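PDB 6P2K: fibronectin type III domain-containing protein from Simiduia agarivorans, which probably hydrolyses xyloglucan and related beta-glucans as a glycoside hydrolase of family 74, this chain being its beta-propeller catalytic part. Local coordinates for residues L55-V60 with V75-G80; T97-I102 with F131-A136. All blocks are in the same frame, centred on the assembly; numbering follows the deposited sequence.

Interaction 1. Residues L55-V60 with V75-G80; sequences LVNNRV and VGTLYG
The carboxamide of Asn57 lies between two parts of the backbone: Leu78 approaches one face of the flat group, and Arg59 N approaches the other. Asn57 CG is anti to its own backbone N (chi1 173°), which brings CG toward the 75-80 segment. There OD1 lies 3.4 Å from Leu78 CB and takes a weak hydrogen bond from Leu78 N. The bond on the other face runs 3.1 Å from Arg59 N to Asn57 OD1, its donor 59° out of the carbonyl plane, and closes an Asx turn. Asn57 ND2 lies 3.4 Å from Phe131 CE2, which is on the same side of the amide as Leu78; the Phe131 ring also meets the Tyr79 ring, whose outer end leads away from the 55-60 segment. Leu78 N is shared, since it also reaches Arg59 O at 3.1 Å, nearly in line with the carbonyl bond.

Beside this polar knot the contact turns apolar. Val60 CG1 packs 3.6 Å from Val75 CG1, and Leu55 CD2 touches the same methyl more loosely at about a right angle. Thr77 CG2 lies 3.5 Å from Asn57 O, while its hydroxyl is busy within its own segment: OG1 donates to Gly80 O on a lone pair (2.8 Å) and accepts from Tyr79 N in an ST turn. Gly80 O also takes Thr77 N.

The Arg59 side chain runs beside Leu78 in the same direction. Beyond it, the guanidinium bonds Gln713, pairs with the zinc ligand Asp124 and meets Phe127 as a cation-pi partner. Val60 and Thr77 form an antiparallel, non-hydrogen-bonded pair, and a type I turn leads from Thr77 into strand 80-84: the meander of a beta-propeller blade, with its loop end beside a zinc site.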
loop_
_atom_site.group_PDB
_atom_site.type_symbol
_atom_site.label_atom_id
_atom_site.label_comp_id
_atom_site.label_asym_id
_atom_site.label_seq_id
_atom_site.Cartn_x
_atom_site.Cartn_y
_atom_site.Cartn_z
ATOM N N LEU B 55 -43.077 -31.489 22.804
ATOM C CA LEU B 55 -43.097 -32.943 22.764
ATOM C C LEU B 55 -42.398 -33.511 23.995
ATOM O O LEU B 55 -41.601 -32.837 24.652
ATOM C CB LEU B 55 -42.421 -33.461 21.492
ATOM C CG LEU B 55 -42.970 -32.949 20.163
ATOM C CD1 LEU B 55 -41.902 -33.015 19.091
ATOM C CD2 LEU B 55 -44.189 -33.758 19.752
ATOM N N VAL B 56 -42.715 -34.773 24.302
ATOM C CA VAL B 56 -42.037 -35.454 25.401
ATOM C C VAL B 56 -40.602 -35.786 25.016
ATOM O O VAL B 56 -39.714 -35.842 25.877
ATOM C CB VAL B 56 -42.825 -36.711 25.816
ATOM C CG1 VAL B 56 -42.276 -37.286 27.115
ATOM C CG2 VAL B 56 -44.303 -36.380 25.969
ATOM N N ASN B 57 -40.345 -36.006 23.729
ATOM C CA ASN B 57 -39.004 -36.236 23.216
ATOM C C ASN B 57 -38.870 -35.511 21.885
ATOM O O ASN B 57 -39.777 -35.563 21.050
ATOM C CB ASN B 57 -38.715 -37.732 23.050
ATOM C CG ASN B 57 -37.390 -37.995 22.371
ATOM O OD1 ASN B 57 -37.320 -38.119 21.149
ATOM N ND2 ASN B 57 -36.326 -38.076 23.161
ATOM N N ASN B 58 -37.742 -34.832 21.692
ATOM C CA ASN B 58 -37.589 -33.899 20.584
ATOM C C ASN B 58 -36.807 -34.468 19.405
ATOM O O ASN B 58 -36.558 -33.740 18.439
ATOM C CB ASN B 58 -36.928 -32.610 21.077
ATOM C CG ASN B 58 -37.892 -31.725 21.841
ATOM O OD1 ASN B 58 -39.092 -31.708 21.560
ATOM N ND2 ASN B 58 -37.376 -30.989 22.813
ATOM N N ARG B 59 -36.430 -35.744 19.449
ATOM C CA ARG B 59 -35.815 -36.404 18.297
ATOM C C ARG B 59 -36.939 -36.921 17.406
ATOM O O ARG B 59 -37.467 -38.016 17.607
ATOM C CB ARG B 59 -34.884 -37.522 18.748
ATOM C CG ARG B 59 -33.988 -38.074 17.647
ATOM C CD ARG B 59 -32.776 -38.785 18.227
ATOM N NE ARG B 59 -31.867 -37.859 18.899
ATOM C CZ ARG B 59 -30.819 -37.284 18.315
ATOM N NH1 ARG B 59 -30.543 -37.538 17.043
ATOM N NH2 ARG B 59 -30.044 -36.457 19.002
ATOM N N VAL B 60 -37.314 -36.120 16.411
ATOM C CA VAL B 60 -38.474 -36.404 15.571
ATOM C C VAL B 60 -38.025 -37.139 14.317
ATOM O O VAL B 60 -37.119 -36.684 13.608
ATOM C CB VAL B 60 -39.218 -35.109 15.207
ATOM C CG1 VAL B 60 -40.410 -35.421 14.314
ATOM C CG2 VAL B 60 -39.663 -34.384 16.463
ATOM N N VAL B 75 -46.853 -37.241 15.009
ATOM C CA VAL B 75 -45.418 -36.995 15.098
ATOM C C VAL B 75 -44.768 -38.217 15.730
ATOM O O VAL B 75 -45.066 -38.557 16.881
ATOM C CB VAL B 75 -45.098 -35.734 15.921
ATOM C CG1 VAL B 75 -43.594 -35.556 16.053
ATOM C CG2 VAL B 75 -45.735 -34.506 15.292
ATOM N N GLY B 76 -43.878 -38.873 14.984
ATOM C CA GLY B 76 -43.147 -40.014 15.485
ATOM C C GLY B 76 -41.792 -39.596 16.017
ATOM O O GLY B 76 -41.002 -38.971 15.305
ATOM N N THR B 77 -41.533 -39.935 17.277
ATOM C CA THR B 77 -40.291 -39.578 17.952
ATOM C C THR B 77 -39.606 -40.831 18.489
ATOM O O THR B 77 -40.118 -41.949 18.390
ATOM C CB THR B 77 -40.534 -38.592 19.099
ATOM O OG1 THR B 77 -41.173 -39.269 20.188
ATOM C CG2 THR B 77 -41.404 -37.438 18.641
ATOM N N LEU B 78 -38.427 -40.615 19.077
ATOM C CA LEU B 78 -37.660 -41.716 19.646
ATOM C C LEU B 78 -38.391 -42.368 20.810
ATOM O O LEU B 78 -38.158 -43.545 21.107
ATOM C CB LEU B 78 -36.285 -41.210 20.085
ATOM C CG LEU B 78 -35.265 -42.214 20.626
ATOM C CD1 LEU B 78 -34.937 -43.272 19.581
ATOM C CD2 LEU B 78 -34.003 -41.496 21.085
ATOM N N TYR B 79 -39.280 -41.631 21.479
ATOM C CA TYR B 79 -40.036 -42.172 22.600
ATOM C C TYR B 79 -41.477 -42.516 22.241
ATOM O O TYR B 79 -42.243 -42.920 23.122
ATOM C CB TYR B 79 -40.015 -41.200 23.783
ATOM C CG TYR B 79 -40.328 -41.869 25.107
ATOM C CD1 TYR B 79 -39.463 -42.806 25.655
ATOM C CD2 TYR B 79 -41.495 -41.575 25.801
ATOM C CE1 TYR B 79 -39.745 -43.428 26.862
ATOM C CE2 TYR B 79 -41.787 -42.194 27.012
ATOM C CZ TYR B 79 -40.908 -43.119 27.536
ATOM O OH TYR B 79 -41.186 -43.736 28.735
ATOM N N GLY B 80 -41.870 -42.372 20.982
ATOM C CA GLY B 80 -43.169 -42.837 20.550
ATOM C C GLY B 80 -43.952 -41.775 19.812
ATOM O O GLY B 80 -43.524 -40.634 19.651
#

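Interaction 2. Residues T97-I102 with F131-A136; sequences TENKSI and FGETAA
Asn99 and Phe131 mark the nearest approach of two irregular segments, with CA atoms 6.8 Å apart, where a type II turn from Thr97 to Lys100 carries the 97-102 segment past residues 131-136. At this end the Asn99 amide crosses the Phe131 side chain obliquely, its plane almost perpendicular to the ring.

The more specific grip comes from Glu133, which reaches across the turn with its chain extended beyond CG; chi2 of -169° sets CD far out from the backbone. OE1 accepts Ser101 N at 2.9 Å through its syn lone pair, with an angle of 146° at the hydrogen. Glu133 CG passes 3.3 Å from Asn99 O, packing the aliphatic part of the chain against the turn. The other carboxylate oxygen faces different partners. A water donates to Glu133 OE2 at 2.8 Å and also to Ser101 O, so the backbone N and O of Ser101 are both tied to one carboxylate, directly and through solvent. Arg164 forms a salt bridge with OE2, while the Ser101 hydroxyl turns to Gly120 O.

The Lys100 chain is bent at chi2 and chi3, and its NZ stands 4.2 Å from Glu133 OE2, beyond a salt bridge. With Arg164 bound and this second positive charge close by, the carboxylate is probably kept ionised, a good acceptor for the backbone it holds.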
loop_
_atom_site.group_PDB
_atom_site.type_symbol
_atom_site.label_atom_id
_atom_site.label_comp_id
_atom_site.label_asym_id
_atom_site.label_seq_id
_atom_site.Cartn_x
_atom_site.Cartn_y
_atom_site.Cartn_z
ATOM N N THR B 97 -47.774 -46.461 22.119
ATOM C CA THR B 97 -46.462 -46.349 21.500
ATOM C C THR B 97 -45.410 -45.776 22.441
ATOM O O THR B 97 -44.325 -45.401 21.984
ATOM C CB THR B 97 -46.548 -45.494 20.234
ATOM O OG1 THR B 97 -46.826 -44.131 20.585
ATOM C CG2 THR B 97 -47.647 -46.010 19.317
ATOM N N GLU B 98 -45.706 -45.691 23.737
ATOM C CA GLU B 98 -44.733 -45.189 24.699
ATOM C C GLU B 98 -43.473 -46.040 24.662
ATOM O O GLU B 98 -43.546 -47.272 24.652
ATOM C CB GLU B 98 -45.326 -45.186 26.109
ATOM C CG GLU B 98 -46.399 -44.131 26.312
ATOM C CD GLU B 98 -46.514 -43.664 27.752
ATOM O OE1 GLU B 98 -47.649 -43.453 28.234
ATOM O OE2 GLU B 98 -45.459 -43.504 28.400
ATOM N N ASN B 99 -42.314 -45.379 24.636
ATOM C CA ASN B 99 -41.010 -46.039 24.577
ATOM C C ASN B 99 -40.819 -46.823 23.280
ATOM O O ASN B 99 -40.033 -47.775 23.240
ATOM C CB ASN B 99 -40.798 -46.953 25.794
ATOM C CG ASN B 99 -39.339 -47.069 26.198
ATOM O OD1 ASN B 99 -38.445 -46.655 25.462
ATOM N ND2 ASN B 99 -39.095 -47.638 27.373
ATOM N N LYS B 100 -41.515 -46.435 22.209
ATOM C CA LYS B 100 -41.465 -47.129 20.923
ATOM C C LYS B 100 -41.113 -46.125 19.831
ATOM O O LYS B 100 -41.968 -45.343 19.411
ATOM C CB LYS B 100 -42.801 -47.804 20.610
ATOM C CG LYS B 100 -43.192 -48.932 21.549
ATOM C CD LYS B 100 -42.151 -50.034 21.554
ATOM C CE LYS B 100 -42.124 -50.759 20.218
ATOM N NZ LYS B 100 -41.557 -52.132 20.331
ATOM N N SER B 101 -39.872 -46.156 19.353
ATOM C CA SER B 101 -39.444 -45.221 18.316
ATOM C C SER B 101 -40.192 -45.476 17.013
ATOM O O SER B 101 -40.184 -46.595 16.491
ATOM C CB SER B 101 -37.938 -45.340 18.088
ATOM O OG SER B 101 -37.473 -44.315 17.231
ATOM N N ILE B 102 -40.820 -44.430 16.477
ATOM C CA ILE B 102 -41.649 -44.521 15.280
ATOM C C ILE B 102 -41.127 -43.543 14.239
ATOM O O ILE B 102 -40.881 -42.370 14.548
ATOM C CB ILE B 102 -43.128 -44.243 15.603
ATOM C CG1 ILE B 102 -43.655 -45.312 16.548
ATOM C CG2 ILE B 102 -43.977 -44.208 14.346
ATOM C CD1 ILE B 102 -44.932 -44.928 17.175
ATOM N N PHE B 131 -33.426 -44.908 25.459
ATOM C CA PHE B 131 -34.480 -45.229 26.416
ATOM C C PHE B 131 -34.656 -46.734 26.606
ATOM O O PHE B 131 -35.734 -47.184 27.009
ATOM C CB PHE B 131 -35.807 -44.599 25.993
ATOM C CG PHE B 131 -35.787 -43.097 25.938
ATOM C CD1 PHE B 131 -35.958 -42.344 27.089
ATOM C CD2 PHE B 131 -35.624 -42.438 24.730
ATOM C CE1 PHE B 131 -35.954 -40.961 27.039
ATOM C CE2 PHE B 131 -35.616 -41.056 24.672
ATOM C CZ PHE B 131 -35.782 -40.316 25.829
ATOM N N GLY B 132 -33.625 -47.523 26.308
ATOM C CA GLY B 132 -33.630 -48.943 26.587
ATOM C C GLY B 132 -34.050 -49.835 25.437
ATOM O O GLY B 132 -34.001 -51.062 25.582
ATOM N N GLU B 133 -34.466 -49.270 24.308
ATOM C CA GLU B 133 -34.839 -50.092 23.169
ATOM C C GLU B 133 -33.599 -50.710 22.525
ATOM O O GLU B 133 -32.466 -50.277 22.748
ATOM C CB GLU B 133 -35.611 -49.269 22.134
ATOM C CG GLU B 133 -37.093 -49.094 22.437
ATOM C CD GLU B 133 -37.865 -48.516 21.262
ATOM O OE1 GLU B 133 -37.922 -47.273 21.134
ATOM O OE2 GLU B 133 -38.417 -49.305 20.467
ATOM N N THR B 134 -33.828 -51.745 21.720
ATOM C CA THR B 134 -32.769 -52.381 20.951
ATOM C C THR B 134 -33.168 -52.429 19.484
ATOM O O THR B 134 -34.351 -52.547 19.148
ATOM C CB THR B 134 -32.462 -53.810 21.446
ATOM O OG1 THR B 134 -33.553 -54.682 21.128
ATOM C CG2 THR B 134 -32.227 -53.824 22.949
ATOM N N ALA B 135 -32.165 -52.326 18.609
ATOM C CA ALA B 135 -32.423 -52.453 17.179
ATOM C C ALA B 135 -32.970 -53.833 16.846
ATOM O O ALA B 135 -33.926 -53.963 16.072
ATOM C CB ALA B 135 -31.147 -52.172 16.386
ATOM N N ALA B 136 -32.384 -54.875 17.429
ATOM C CA ALA B 136 -32.876 -56.227 17.212
ATOM C C ALA B 136 -34.216 -56.423 17.910
ATOM O O ALA B 136 -34.436 -55.937 19.023
ATOM C CB ALA B 136 -31.861 -57.251 17.719
HETATM O O HOH W 1 -39.589 -48.909 17.977
#

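Interactions 1 and 2 belong to neighbouring blades and meet directly: Tyr79 O lies 2.9 Å from Asn99 N and Thr77 O 3.2 Å from Ile102 N, both probable hydrogen bonds, so the hairpin end of 75-80 is held by the 97-102 loop. Between these two bonds Leu78 O packs 3.5 Å from Ser101 CB. Their chemistry follows their depth. In interaction 1 every touching residue is buried, and valine methyls flank a compact set of backbone and amide hydrogen bonds. Interaction 2, farther from the centre of the chain, joins two loops and is only partly buried; there a charged carboxylate, a water and nearby cations do the work instead.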